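Local coordinates for uncharacterized protein (Bacteroides ovatus, PDB 4FXT) that is of unknown function but belongs to the DUF3823 family, joining a transthyretin-like N-terminal domain to an E-set-like C-terminal domain, at residues N102-K107 with T113-I118; G131-T136 with S189-S194; I47-S52 with G137-E142. One frame throughout, in Å; residues are numbered along the deposited sequence.

In the fold
Contacts 1 and 2 lie in the C-terminal E-set-like domain, one on each of its two packed sheets. Contact 1 pairs adjacent strands of a hairpin, mainly through backbone hydrogen bonds, and is partly exposed. Contact 2 is buried. It relies on three tyrosines that meet across a sheet with no direct pairing of their strands. The two touch through Val103 with Ser194 and through Ala114 with Ile132, side chains between the sheets. Contact 3 is partly buried and joins loops of the two domains, with Gln49 as its centre. It adjoins contact 2, where Tyr193 OH lies 2.9 Å from Glu142 N, a probable hydrogen bond. One bound ethanediol touches both. Contact 1 stays clear of contact 3.

Contact 1 of 3, residues N102-K107 with T113-I118; sequences NVSFAK and TARFTI
The Phe105 ring meets the methyl group of Ala114 obliquely, with CE1 3.6 Å from Ala114 CB. Its CG stands anti to the carbonyl carbon (chi1 -56°), and chi2 of -85° turns the CD1-CE1 side of the ring to the alanine. On the same face, Val103 CG2 meets Phe116 CB at 4.0 Å. The Phe116 ring itself leads away, because its CG sits between the backbone N and the carbonyl carbon (chi1 53°). The opposite face carries Ser104 beside Arg115, where Ser104 OG lies against Arg115 CB at 3.5 Å. The arginine chain then extends away from the serine. Backbone bonds hold the antiparallel pair in register. Ser104 and Arg115 exchange two N-H to O bonds, and Arg115 N to Ser104 O is nearly straight. Ala106 and Thr113 form the next such pair, in which Thr113 N gives to Ala106 O at 2.7 Å. At the other end the link runs through water. One water donates to Asn102 O and also bonds Thr117 OG1. Thr113 OG1 turns to Asn108 and Glu164. These are the two strands of a beta hairpin. Strand 160-166 pairs with the far edge of strand 111-120, and Val103, Phe105 and Phe116 pack on strand 176-185 of the facing sheet. Val103 and Phe105 also reach strand 192-200.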
ATOM      1  N   ASN A 102      -3.176 -10.698  -6.075  1.00 38.79           N
ATOM      2  CA  ASN A 102      -4.279 -11.609  -6.417  1.00 37.70           C
ATOM      3  C   ASN A 102      -5.108 -11.901  -5.154  1.00 40.32           C
ATOM      4  O   ASN A 102      -5.319 -13.051  -4.752  1.00 38.51           O
ATOM      5  CB  ASN A 102      -3.707 -12.867  -7.041  1.00 30.96           C
ATOM      6  CG  ASN A 102      -2.687 -12.608  -8.170  1.00 52.61           C
ATOM      7  OD1 ASN A 102      -2.491 -11.480  -8.664  1.00 38.15           O
ATOM      8  ND2 ASN A 102      -1.911 -13.635  -8.523  1.00 39.68           N
ATOM      9  N   VAL A 103      -5.596 -10.810  -4.555  1.00 38.62           N
ATOM     10  CA  VAL A 103      -6.327 -10.798  -3.297  1.00 39.61           C
ATOM     11  C   VAL A 103      -7.837 -10.748  -3.553  1.00 47.65           C
ATOM     12  O   VAL A 103      -8.307  -9.930  -4.321  1.00 51.09           O
ATOM     13  CB  VAL A 103      -5.858  -9.595  -2.446  1.00 42.24           C
ATOM     14  CG1 VAL A 103      -6.613  -9.524  -1.137  1.00 41.57           C
ATOM     15  CG2 VAL A 103      -4.357  -9.687  -2.185  1.00 40.64           C
ATOM     16  N   SER A 104      -8.578 -11.646  -2.903  1.00 43.88           N
ATOM     17  CA  SER A 104     -10.025 -11.782  -2.989  1.00 43.78           C
ATOM     18  C   SER A 104     -10.596 -12.123  -1.629  1.00 46.68           C
ATOM     19  O   SER A 104      -9.927 -12.764  -0.823  1.00 44.45           O
ATOM     20  CB  SER A 104     -10.423 -12.833  -4.015  1.00 47.91           C
ATOM     21  OG  SER A 104      -9.802 -14.070  -3.721  1.00 61.98           O
ATOM     22  N   PHE A 105     -11.820 -11.648  -1.358  1.00 45.36           N
ATOM     23  CA  PHE A 105     -12.509 -11.876  -0.095  1.00 45.64           C
ATOM     24  C   PHE A 105     -13.940 -12.327  -0.328  1.00 51.35           C
ATOM     25  O   PHE A 105     -14.562 -11.948  -1.337  1.00 50.93           O
ATOM     26  CB  PHE A 105     -12.512 -10.615   0.768  1.00 46.93           C
ATOM     27  CG  PHE A 105     -11.162 -10.023   1.068  1.00 47.43           C
ATOM     28  CD1 PHE A 105     -10.402 -10.494   2.130  1.00 51.08           C
ATOM     29  CD2 PHE A 105     -10.662  -8.975   0.313  1.00 48.64           C
ATOM     30  CE1 PHE A 105      -9.145  -9.933   2.416  1.00 51.08           C
ATOM     31  CE2 PHE A 105      -9.406  -8.421   0.592  1.00 51.31           C
ATOM     32  CZ  PHE A 105      -8.659  -8.896   1.647  1.00 49.19           C
ATOM     33  N   ALA A 106     -14.469 -13.138   0.614  1.00 47.34           N
ATOM     34  CA  ALA A 106     -15.830 -13.634   0.551  1.00 48.75           C
ATOM     35  C   ALA A 106     -16.389 -13.870   1.930  1.00 52.72           C
ATOM     36  O   ALA A 106     -15.688 -14.347   2.807  1.00 52.58           O
ATOM     37  CB  ALA A 106     -15.876 -14.923  -0.247  1.00 51.51           C
ATOM     38  N   LYS A 107     -17.650 -13.539   2.132  1.00 51.67           N
ATOM     39  CA  LYS A 107     -18.333 -13.820   3.397  1.00 52.03           C
ATOM     40  C   LYS A 107     -18.758 -15.285   3.364  1.00 61.02           C
ATOM     41  O   LYS A 107     -19.333 -15.732   2.368  1.00 63.39           O
ATOM     42  CB  LYS A 107     -19.530 -12.856   3.649  1.00 52.48           C
ATOM     43  CG  LYS A 107     -20.386 -13.211   4.865  1.00 45.47           C
ATOM     44  CD  LYS A 107     -21.677 -12.389   4.902  1.00 61.72           C
ATOM     45  CE  LYS A 107     -22.721 -12.830   5.913  1.00 67.69           C
ATOM     46  NZ  LYS A 107     -22.270 -12.672   7.326  1.00 77.27           N
ATOM     47  N   THR A 113     -13.482 -15.075   4.220  1.00 51.14           N
ATOM     48  CA  THR A 113     -12.455 -15.929   3.656  1.00 51.84           C
ATOM     49  C   THR A 113     -11.556 -15.074   2.768  1.00 55.83           C
ATOM     50  O   THR A 113     -12.013 -14.524   1.759  1.00 57.08           O
ATOM     51  CB  THR A 113     -13.089 -17.104   2.899  1.00 59.83           C
ATOM     52  OG1 THR A 113     -14.025 -17.771   3.745  1.00 48.62           O
ATOM     53  CG2 THR A 113     -12.051 -18.086   2.399  1.00 61.99           C
ATOM     54  N   ALA A 114     -10.290 -14.948   3.165  1.00 50.47           N
ATOM     55  CA  ALA A 114      -9.289 -14.194   2.428  1.00 48.54           C
ATOM     56  C   ALA A 114      -8.380 -15.126   1.651  1.00 50.92           C
ATOM     57  O   ALA A 114      -7.855 -16.085   2.214  1.00 49.23           O
ATOM     58  CB  ALA A 114      -8.468 -13.339   3.381  1.00 47.74           C
ATOM     59  N   ARG A 115      -8.214 -14.848   0.341  1.00 47.60           N
ATOM     60  CA  ARG A 115      -7.299 -15.563  -0.554  1.00 47.26           C
ATOM     61  C   ARG A 115      -6.285 -14.548  -1.068  1.00 50.43           C
ATOM     62  O   ARG A 115      -6.667 -13.442  -1.462  1.00 50.84           O
ATOM     63  CB  ARG A 115      -8.029 -16.293  -1.672  1.00 47.82           C
ATOM     64  CG  ARG A 115      -8.995 -17.316  -1.107  1.00 61.26           C
ATOM     65  CD  ARG A 115      -9.804 -18.018  -2.162  1.00 66.48           C
ATOM     66  NE  ARG A 115     -10.977 -18.651  -1.566  1.00 75.27           N
ATOM     67  CZ  ARG A 115     -11.009 -19.882  -1.069  1.00 98.72           C
ATOM     68  NH1 ARG A 115      -9.918 -20.645  -1.091  1.00 92.03           N
ATOM     69  NH2 ARG A 115     -12.133 -20.364  -0.553  1.00 89.39           N
ATOM     70  N   PHE A 116      -4.993 -14.875  -0.965  1.00 44.30           N
ATOM     71  CA  PHE A 116      -3.926 -13.942  -1.295  1.00 42.35           C
ATOM     72  C   PHE A 116      -2.606 -14.652  -1.621  1.00 46.38           C
ATOM     73  O   PHE A 116      -2.351 -15.770  -1.164  1.00 47.92           O
ATOM     74  CB  PHE A 116      -3.703 -12.986  -0.095  1.00 42.00           C
ATOM     75  CG  PHE A 116      -3.481 -13.706   1.210  1.00 43.02           C
ATOM     76  CD1 PHE A 116      -4.562 -14.128   1.984  1.00 46.39           C
ATOM     77  CD2 PHE A 116      -2.194 -14.011   1.647  1.00 44.70           C
ATOM     78  CE1 PHE A 116      -4.354 -14.843   3.176  1.00 47.08           C
ATOM     79  CE2 PHE A 116      -1.989 -14.698   2.852  1.00 47.05           C
ATOM     80  CZ  PHE A 116      -3.068 -15.099   3.613  1.00 45.52           C
ATOM     81  N   THR A 117      -1.748 -13.951  -2.362  1.00 40.67           N
ATOM     82  CA  THR A 117      -0.421 -14.404  -2.736  1.00 40.46           C
ATOM     83  C   THR A 117       0.584 -13.378  -2.230  1.00 40.97           C
ATOM     84  O   THR A 117       0.301 -12.166  -2.220  1.00 38.05           O
ATOM     85  CB  THR A 117      -0.375 -14.605  -4.248  1.00 47.46           C
ATOM     86  OG1 THR A 117      -1.472 -15.451  -4.629  1.00 47.27           O
ATOM     87  CG2 THR A 117       0.967 -15.175  -4.732  1.00 36.91           C
ATOM     88  N   ILE A 118       1.749 -13.863  -1.769  1.00 38.27           N
ATOM     89  CA  ILE A 118       2.826 -13.023  -1.194  1.00 36.97           C
ATOM     90  C   ILE A 118       4.122 -13.355  -1.869  1.00 45.72           C
ATOM     91  O   ILE A 118       4.479 -14.532  -1.990  1.00 49.49           O
ATOM     92  CB  ILE A 118       2.945 -13.180   0.346  1.00 38.55           C
ATOM     93  CG1 ILE A 118       1.587 -12.836   1.040  1.00 38.37           C
ATOM     94  CG2 ILE A 118       4.099 -12.338   0.907  1.00 38.57           C
ATOM     95  CD1 ILE A 118       1.522 -13.113   2.513  1.00 54.93           C
TER
HETATM   96  O   HOH W   1      -0.647 -16.151  -7.261  1.00 39.51           O
HETATM   97  O   HOH W   2      -4.163 -15.430  -4.627  1.00 47.94           O

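Contact 2 of 3, residues G131-T136 with S189-S194; sequences GIYLGT and SEYCYS. With EDO (1,2-ethanediol), chain O.
The contact belongs to the four-stranded antiparallel sheet of the E-set-like domain. Strand 176-185 lies between strands 127-135 and 192-200, and tyrosines reach across it on the face turned away from the sandwich interior. Tyr133 is the link between the two segments. Its CG is anti to the carbonyl carbon (chi1 -54°), which sends the ring toward Tyr191 and Tyr193. Tyr133 OH comes obliquely to the Tyr191 ring, 3.3 Å from Tyr191 CE2. In return, CE2 lies at the hydroxyl edge of the Tyr133 ring, near its plane. The side chains of Tyr133 and Tyr191 cross at about a right angle. Tyr193 meets Tyr133 further back, where the two CE2 atoms are 3.9 Å apart. Tyr133 CE2 arrives at the edge of the Tyr193 ring. Gly131 adds its backbone N at the edge of Tyr191, and having no side chain it leaves room for the Tyr133 hydroxyl. The Tyr191 hydroxyl is bonded to Asn129, and that of Tyr193 to the backbone N of Glu142. A serine in place of Tyr191 would probably leave Asn129 ND2 without its hydroxyl partner and open a gap beside Tyr133 OH. Where strand 127-135 runs out, a bound ethanediol, probably from the crystallisation liquor, accepts a bond at O2 from Thr136 N, 2.8 Å long with an angle of 167° at the hydrogen.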
ATOM      1  N   GLY A 131      -0.973 -10.007   8.160  1.00 38.86           N
ATOM      2  CA  GLY A 131      -2.244  -9.683   8.790  1.00 38.36           C
ATOM      3  C   GLY A 131      -3.413  -9.511   7.840  1.00 43.43           C
ATOM      4  O   GLY A 131      -3.234  -9.060   6.710  1.00 42.21           O
ATOM      5  N   ILE A 132      -4.612  -9.917   8.288  1.00 42.96           N
ATOM      6  CA  ILE A 132      -5.893  -9.696   7.622  1.00 44.42           C
ATOM      7  C   ILE A 132      -6.620  -8.667   8.467  1.00 46.76           C
ATOM      8  O   ILE A 132      -6.692  -8.832   9.684  1.00 45.59           O
ATOM      9  CB  ILE A 132      -6.756 -10.961   7.335  1.00 49.71           C
ATOM     10  CG1 ILE A 132      -6.014 -12.030   6.511  1.00 50.39           C
ATOM     11  CG2 ILE A 132      -8.091 -10.606   6.669  1.00 50.39           C
ATOM     12  CD1 ILE A 132      -5.470 -13.000   7.311  1.00 63.48           C
ATOM     13  N   TYR A 133      -7.116  -7.588   7.840  1.00 44.09           N
ATOM     14  CA  TYR A 133      -7.786  -6.506   8.559  1.00 43.63           C
ATOM     15  C   TYR A 133      -9.193  -6.286   8.012  1.00 49.07           C
ATOM     16  O   TYR A 133      -9.411  -6.414   6.804  1.00 49.39           O
ATOM     17  CB  TYR A 133      -6.948  -5.230   8.440  1.00 43.08           C
ATOM     18  CG  TYR A 133      -5.515  -5.447   8.897  1.00 44.93           C
ATOM     19  CD1 TYR A 133      -5.194  -5.484  10.251  1.00 48.11           C
ATOM     20  CD2 TYR A 133      -4.486  -5.634   7.978  1.00 44.02           C
ATOM     21  CE1 TYR A 133      -3.895  -5.750  10.680  1.00 48.92           C
ATOM     22  CE2 TYR A 133      -3.180  -5.866   8.394  1.00 44.98           C
ATOM     23  CZ  TYR A 133      -2.889  -5.929   9.750  1.00 53.85           C
ATOM     24  OH  TYR A 133      -1.621  -6.215  10.199  1.00 52.05           O
ATOM     25  N   LEU A 134     -10.149  -6.024   8.917  1.00 45.14           N
ATOM     26  CA  LEU A 134     -11.540  -5.659   8.605  1.00 46.73           C
ATOM     27  C   LEU A 134     -11.823  -4.305   9.195  1.00 52.70           C
ATOM     28  O   LEU A 134     -11.498  -4.092  10.364  1.00 54.04           O
ATOM     29  CB  LEU A 134     -12.588  -6.688   9.098  1.00 48.20           C
ATOM     30  CG  LEU A 134     -12.454  -8.190   8.677  1.00 52.59           C
ATOM     31  CD1 LEU A 134     -13.503  -9.020   9.344  1.00 52.43           C
ATOM     32  CD2 LEU A 134     -12.510  -8.381   7.165  1.00 53.73           C
ATOM     33  N   GLY A 135     -12.374  -3.389   8.393  1.00 48.18           N
ATOM     34  CA  GLY A 135     -12.690  -2.024   8.812  1.00 47.20           C
ATOM     35  C   GLY A 135     -14.056  -1.540   8.374  1.00 49.61           C
ATOM     36  O   GLY A 135     -14.663  -2.124   7.468  1.00 48.59           O
ATOM     37  N   THR A 136     -14.558  -0.464   9.019  1.00 45.74           N
ATOM     38  CA  THR A 136     -15.880   0.076   8.671  1.00 47.19           C
ATOM     39  C   THR A 136     -15.757   0.938   7.389  1.00 52.93           C
ATOM     40  O   THR A 136     -16.669   0.940   6.552  1.00 53.36           O
ATOM     41  CB  THR A 136     -16.521   0.878   9.834  1.00 55.47           C
ATOM     42  OG1 THR A 136     -15.702   1.981  10.153  1.00 65.07           O
ATOM     43  CG2 THR A 136     -16.699   0.077  11.102  1.00 51.93           C
ATOM     44  N   SER A 189       9.122   0.108   8.868  1.00 50.45           N
ATOM     45  CA  SER A 189       8.226   0.257  10.022  1.00 49.69           C
ATOM     46  C   SER A 189       6.754   0.128   9.580  1.00 52.22           C
ATOM     47  O   SER A 189       5.838   0.052  10.412  1.00 51.49           O
ATOM     48  CB  SER A 189       8.469   1.597  10.710  1.00 53.25           C
ATOM     49  OG  SER A 189       8.387   2.668   9.786  1.00 63.03           O
ATOM     50  N   GLU A 190       6.555  -0.024   8.279  1.00 48.29           N
ATOM     51  CA  GLU A 190       5.242  -0.067   7.684  1.00 47.89           C
ATOM     52  C   GLU A 190       4.946  -1.401   7.028  1.00 49.16           C
ATOM     53  O   GLU A 190       5.826  -2.045   6.491  1.00 48.99           O
ATOM     54  CB  GLU A 190       5.194   1.057   6.605  1.00 49.99           C
ATOM     55  CG  GLU A 190       3.836   1.662   6.368  1.00 54.34           C
ATOM     56  CD  GLU A 190       3.284   2.314   7.618  1.00 79.99           C
ATOM     57  OE1 GLU A 190       4.036   2.951   8.405  1.00 35.21           O
ATOM     58  OE2 GLU A 190       2.051   2.194   7.783  1.00 89.44           O
ATOM     59  N   TYR A 191       3.672  -1.767   7.016  1.00 43.63           N
ATOM     60  CA  TYR A 191       3.202  -2.905   6.270  1.00 40.99           C
ATOM     61  C   TYR A 191       3.017  -2.534   4.824  1.00 50.59           C
ATOM     62  O   TYR A 191       2.727  -1.374   4.506  1.00 54.58           O
ATOM     63  CB  TYR A 191       1.865  -3.444   6.835  1.00 38.90           C
ATOM     64  CG  TYR A 191       1.898  -4.312   8.067  1.00 39.52           C
ATOM     65  CD1 TYR A 191       2.159  -3.766   9.320  1.00 40.30           C
ATOM     66  CD2 TYR A 191       1.494  -5.643   8.014  1.00 42.02           C
ATOM     67  CE1 TYR A 191       2.158  -4.550  10.469  1.00 38.74           C
ATOM     68  CE2 TYR A 191       1.462  -6.437   9.164  1.00 44.86           C
ATOM     69  CZ  TYR A 191       1.784  -5.878  10.395  1.00 53.82           C
ATOM     70  OH  TYR A 191       1.747  -6.625  11.547  1.00 61.94           O
ATOM     71  N   CYS A 192       3.094  -3.517   3.956  1.00 48.35           N
ATOM     72  CA  CYS A 192       2.724  -3.381   2.574  1.00 50.27           C
ATOM     73  C   CYS A 192       1.399  -4.081   2.408  1.00 52.80           C
ATOM     74  O   CYS A 192       1.245  -5.211   2.879  1.00 52.90           O
ATOM     75  CB  CYS A 192       3.786  -3.905   1.620  1.00 53.54           C
ATOM     76  SG  CYS A 192       3.288  -3.808  -0.126  1.00 59.19           S
ATOM     77  N   TYR A 193       0.426  -3.412   1.798  1.00 48.08           N
ATOM     78  CA  TYR A 193      -0.918  -3.944   1.732  1.00 45.45           C
ATOM     79  C   TYR A 193      -1.438  -4.197   0.341  1.00 46.76           C
ATOM     80  O   TYR A 193      -0.971  -3.663  -0.671  1.00 45.22           O
ATOM     81  CB  TYR A 193      -1.892  -2.934   2.380  1.00 46.36           C
ATOM     82  CG  TYR A 193      -1.620  -2.558   3.822  1.00 46.70           C
ATOM     83  CD1 TYR A 193      -0.749  -1.514   4.139  1.00 48.37           C
ATOM     84  CD2 TYR A 193      -2.304  -3.177   4.864  1.00 45.74           C
ATOM     85  CE1 TYR A 193      -0.517  -1.146   5.461  1.00 45.60           C
ATOM     86  CE2 TYR A 193      -2.083  -2.815   6.190  1.00 45.93           C
ATOM     87  CZ  TYR A 193      -1.204  -1.789   6.482  1.00 47.77           C
ATOM     88  OH  TYR A 193      -1.027  -1.436   7.797  1.00 45.55           O
ATOM     89  N   SER A 194      -2.504  -4.991   0.332  1.00 43.90           N
ATOM     90  CA  SER A 194      -3.371  -5.273  -0.793  1.00 42.33           C
ATOM     91  C   SER A 194      -4.263  -4.093  -0.977  1.00 48.15           C
ATOM     92  O   SER A 194      -4.241  -3.173  -0.147  1.00 46.97           O
ATOM     93  CB  SER A 194      -4.160  -6.545  -0.519  1.00 41.70           C
ATOM     94  OG  SER A 194      -5.055  -6.286   0.551  1.00 45.17           O
TER
HETATM   95  C1  EDO O 301     -11.273   1.348   9.710  1.00 67.93           C
HETATM   96  O1  EDO O 301     -12.085   2.179   8.863  1.00 67.08           O
HETATM   97  C2  EDO O 301     -11.823   1.178  11.166  1.00 68.40           C
HETATM   98  O2  EDO O 301     -13.013   0.398  11.228  1.00 68.67           O

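Contact 3 of 3, residues I47-S52 with G137-E142; sequences IAQDGS and GILTDE. With EDO (1,2-ethanediol), chain O.
The flat amide of Gln49 is covered on one face by Ile138 and Leu139. Leu139 CD2 stands over that face, 3.9 Å from Gln49 CD. Ile138 CG1 approaches one end of the amide from the same side. Ile138 O comes in lower, tilted out of the amide plane, 3.7 Å from Gln49 CD. Ile138 O accepts a hydrogen bond from Ser196 OG. Gln49 CG lies between the backbone N and the carbonyl carbon (chi1 60°). This sets CG against Leu139 CD2 at 3.5 Å, and the bend at chi2 then carries the amide toward Ile138. Leu139 and the glutamine cross obliquely, and so do Ile138 and the glutamine.

A second flat group shapes the loop that carries Gln49. Both Ser52 OG and Ser52 N bond to Asp50 OD1 from the same face of the carboxylate. The hydroxyl comes on the syn side at 2.6 Å. The backbone N comes from above the plane and completes an Asx turn. Ala48 to Gly51 form a type I beta turn, with Gly51 N bonded to Ala48 O. On the other side, Thr140 OG1 gives a bond of 2.9 Å to Gly137 O, which ties loop 137-142 back on itself. Ethanediol O1 sits in that bend, receiving from Gly137 N and giving to Leu139 O. Arg180 bonds to Thr140 O and also touches Gln49. The arrangement is a contact of loop against loop between domains: the turn leading into strand 52-58 of the transthyretin-like domain rests on the loop that follows strand 127-135 of the E-set-like domain.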
ATOM      1  N   ILE A  47       1.315  10.070  -0.456  1.00 47.80           N
ATOM      2  CA  ILE A  47       0.762   8.914  -1.161  1.00 45.54           C
ATOM      3  C   ILE A  47      -0.456   8.415  -0.412  1.00 52.31           C
ATOM      4  O   ILE A  47      -0.371   8.135   0.801  1.00 52.95           O
ATOM      5  CB  ILE A  47       1.850   7.805  -1.295  1.00 46.18           C
ATOM      6  CG1 ILE A  47       3.222   8.384  -1.744  1.00 46.77           C
ATOM      7  CG2 ILE A  47       1.381   6.610  -2.162  1.00 43.86           C
ATOM      8  CD1 ILE A  47       4.364   7.452  -1.597  1.00 45.87           C
ATOM      9  N   ALA A  48      -1.581   8.283  -1.166  1.00 48.33           N
ATOM     10  CA  ALA A  48      -2.871   7.769  -0.734  1.00 47.56           C
ATOM     11  C   ALA A  48      -2.779   6.256  -0.502  1.00 50.02           C
ATOM     12  O   ALA A  48      -1.801   5.625  -0.936  1.00 49.41           O
ATOM     13  CB  ALA A  48      -3.943   8.102  -1.770  1.00 49.59           C
ATOM     14  N   GLN A  49      -3.774   5.667   0.217  1.00 45.40           N
ATOM     15  CA  GLN A  49      -3.749   4.229   0.580  1.00 42.42           C
ATOM     16  C   GLN A  49      -3.782   3.283  -0.669  1.00 47.60           C
ATOM     17  O   GLN A  49      -3.408   2.110  -0.543  1.00 49.25           O
ATOM     18  CB  GLN A  49      -4.907   3.868   1.500  1.00 41.80           C
ATOM     19  CG  GLN A  49      -6.261   4.140   0.891  1.00 50.25           C
ATOM     20  CD  GLN A  49      -7.110   2.907   0.972  1.00 79.20           C
ATOM     21  OE1 GLN A  49      -7.103   2.134   1.987  1.00 57.94           O
ATOM     22  NE2 GLN A  49      -7.885   2.726  -0.106  1.00 83.42           N
ATOM     23  N   ASP A  50      -4.210   3.782  -1.851  1.00 41.94           N
ATOM     24  CA  ASP A  50      -4.263   2.953  -3.047  1.00 40.67           C
ATOM     25  C   ASP A  50      -2.999   3.075  -3.871  1.00 47.95           C
ATOM     26  O   ASP A  50      -3.006   2.665  -5.051  1.00 49.66           O
ATOM     27  CB  ASP A  50      -5.475   3.318  -3.921  1.00 42.63           C
ATOM     28  CG  ASP A  50      -5.596   4.747  -4.409  1.00 49.20           C
ATOM     29  OD1 ASP A  50      -4.681   5.566  -4.117  1.00 47.79           O
ATOM     30  OD2 ASP A  50      -6.637   5.072  -5.028  1.00 56.70           O
ATOM     31  N   GLY A  51      -1.951   3.664  -3.270  1.00 43.43           N
ATOM     32  CA  GLY A  51      -0.661   3.897  -3.909  1.00 43.45           C
ATOM     33  C   GLY A  51      -0.572   5.109  -4.824  1.00 49.25           C
ATOM     34  O   GLY A  51       0.511   5.426  -5.341  1.00 49.55           O
ATOM     35  N   SER A  52      -1.683   5.820  -5.026  1.00 46.92           N
ATOM     36  CA  SER A  52      -1.643   6.976  -5.931  1.00 48.62           C
ATOM     37  C   SER A  52      -1.209   8.266  -5.181  1.00 54.28           C
ATOM     38  O   SER A  52      -1.278   8.317  -3.953  1.00 53.61           O
ATOM     39  CB  SER A  52      -3.002   7.184  -6.595  1.00 47.17           C
ATOM     40  OG  SER A  52      -3.961   7.538  -5.620  1.00 49.90           O
ATOM     41  N   GLY A 137     -14.614   1.630   7.254  1.00 48.28           N
ATOM     42  CA  GLY A 137     -14.321   2.534   6.153  1.00 46.66           C
ATOM     43  C   GLY A 137     -13.262   2.087   5.170  1.00 46.39           C
ATOM     44  O   GLY A 137     -12.439   1.238   5.478  1.00 41.22           O
ATOM     45  N   ILE A 138     -13.239   2.737   3.996  1.00 46.69           N
ATOM     46  CA  ILE A 138     -12.333   2.525   2.868  1.00 46.30           C
ATOM     47  C   ILE A 138     -10.863   2.554   3.395  1.00 48.19           C
ATOM     48  O   ILE A 138     -10.055   1.801   2.887  1.00 47.45           O
ATOM     49  CB  ILE A 138     -12.608   3.568   1.702  1.00 51.03           C
ATOM     50  CG1 ILE A 138     -11.703   3.406   0.463  1.00 51.68           C
ATOM     51  CG2 ILE A 138     -12.628   4.974   2.155  1.00 53.94           C
ATOM     52  CD1 ILE A 138     -11.757   1.966  -0.323  1.00 63.46           C
ATOM     53  N   LEU A 139     -10.553   3.283   4.455  1.00 46.32           N
ATOM     54  CA  LEU A 139      -9.213   3.261   5.054  1.00 45.81           C
ATOM     55  C   LEU A 139      -9.138   2.209   6.129  1.00 48.29           C
ATOM     56  O   LEU A 139      -9.666   2.378   7.217  1.00 47.45           O
ATOM     57  CB  LEU A 139      -8.815   4.628   5.646  1.00 47.56           C
ATOM     58  CG  LEU A 139      -8.862   5.873   4.766  1.00 53.73           C
ATOM     59  CD1 LEU A 139      -8.199   7.000   5.504  1.00 55.70           C
ATOM     60  CD2 LEU A 139      -8.118   5.681   3.460  1.00 53.39           C
ATOM     61  N   THR A 140      -8.494   1.111   5.825  1.00 48.05           N
ATOM     62  CA  THR A 140      -8.301  -0.030   6.743  1.00 47.29           C
ATOM     63  C   THR A 140      -6.820  -0.379   6.669  1.00 50.06           C
ATOM     64  O   THR A 140      -6.227  -0.405   5.580  1.00 48.33           O
ATOM     65  CB  THR A 140      -9.256  -1.181   6.365  1.00 53.99           C
ATOM     66  OG1 THR A 140     -10.596  -0.718   6.447  1.00 62.58           O
ATOM     67  CG2 THR A 140      -9.124  -2.368   7.263  1.00 51.89           C
ATOM     68  N   ASP A 141      -6.206  -0.559   7.832  1.00 46.84           N
ATOM     69  CA  ASP A 141      -4.782  -0.870   7.948  1.00 45.08           C
ATOM     70  C   ASP A 141      -4.493  -1.426   9.344  1.00 46.95           C
ATOM     71  O   ASP A 141      -5.413  -1.719  10.101  1.00 47.29           O
ATOM     72  CB  ASP A 141      -3.939   0.373   7.641  1.00 47.84           C
ATOM     73  CG  ASP A 141      -4.415   1.641   8.340  1.00 60.98           C
ATOM     74  OD1 ASP A 141      -4.183   1.762   9.562  1.00 61.74           O
ATOM     75  OD2 ASP A 141      -4.914   2.568   7.629  1.00 63.14           O
ATOM     76  N   GLU A 142      -3.221  -1.627   9.665  1.00 42.29           N
ATOM     77  CA  GLU A 142      -2.816  -2.185  10.950  1.00 40.80           C
ATOM     78  C   GLU A 142      -3.203  -1.205  12.112  1.00 48.82           C
ATOM     79  O   GLU A 142      -3.432  -1.674  13.218  1.00 47.72           O
ATOM     80  CB  GLU A 142      -1.295  -2.476  10.909  1.00 40.61           C
ATOM     81  CG  GLU A 142      -0.780  -3.327  12.048  1.00 48.78           C
ATOM     82  CD  GLU A 142      -0.550  -2.675  13.391  1.00 67.73           C
ATOM     83  OE1 GLU A 142      -0.259  -1.459  13.425  1.00 61.35           O
ATOM     84  OE2 GLU A 142      -0.585  -3.402  14.407  1.00 71.25           O
TER
HETATM   85  C1  EDO O 301     -11.273   1.348   9.710  1.00 67.93           C
HETATM   86  O1  EDO O 301     -12.085   2.179   8.863  1.00 67.08           O
HETATM   87  C2  EDO O 301     -11.823   1.178  11.166  1.00 68.40           C
HETATM   88  O2  EDO O 301     -13.013   0.398  11.228  1.00 68.67           O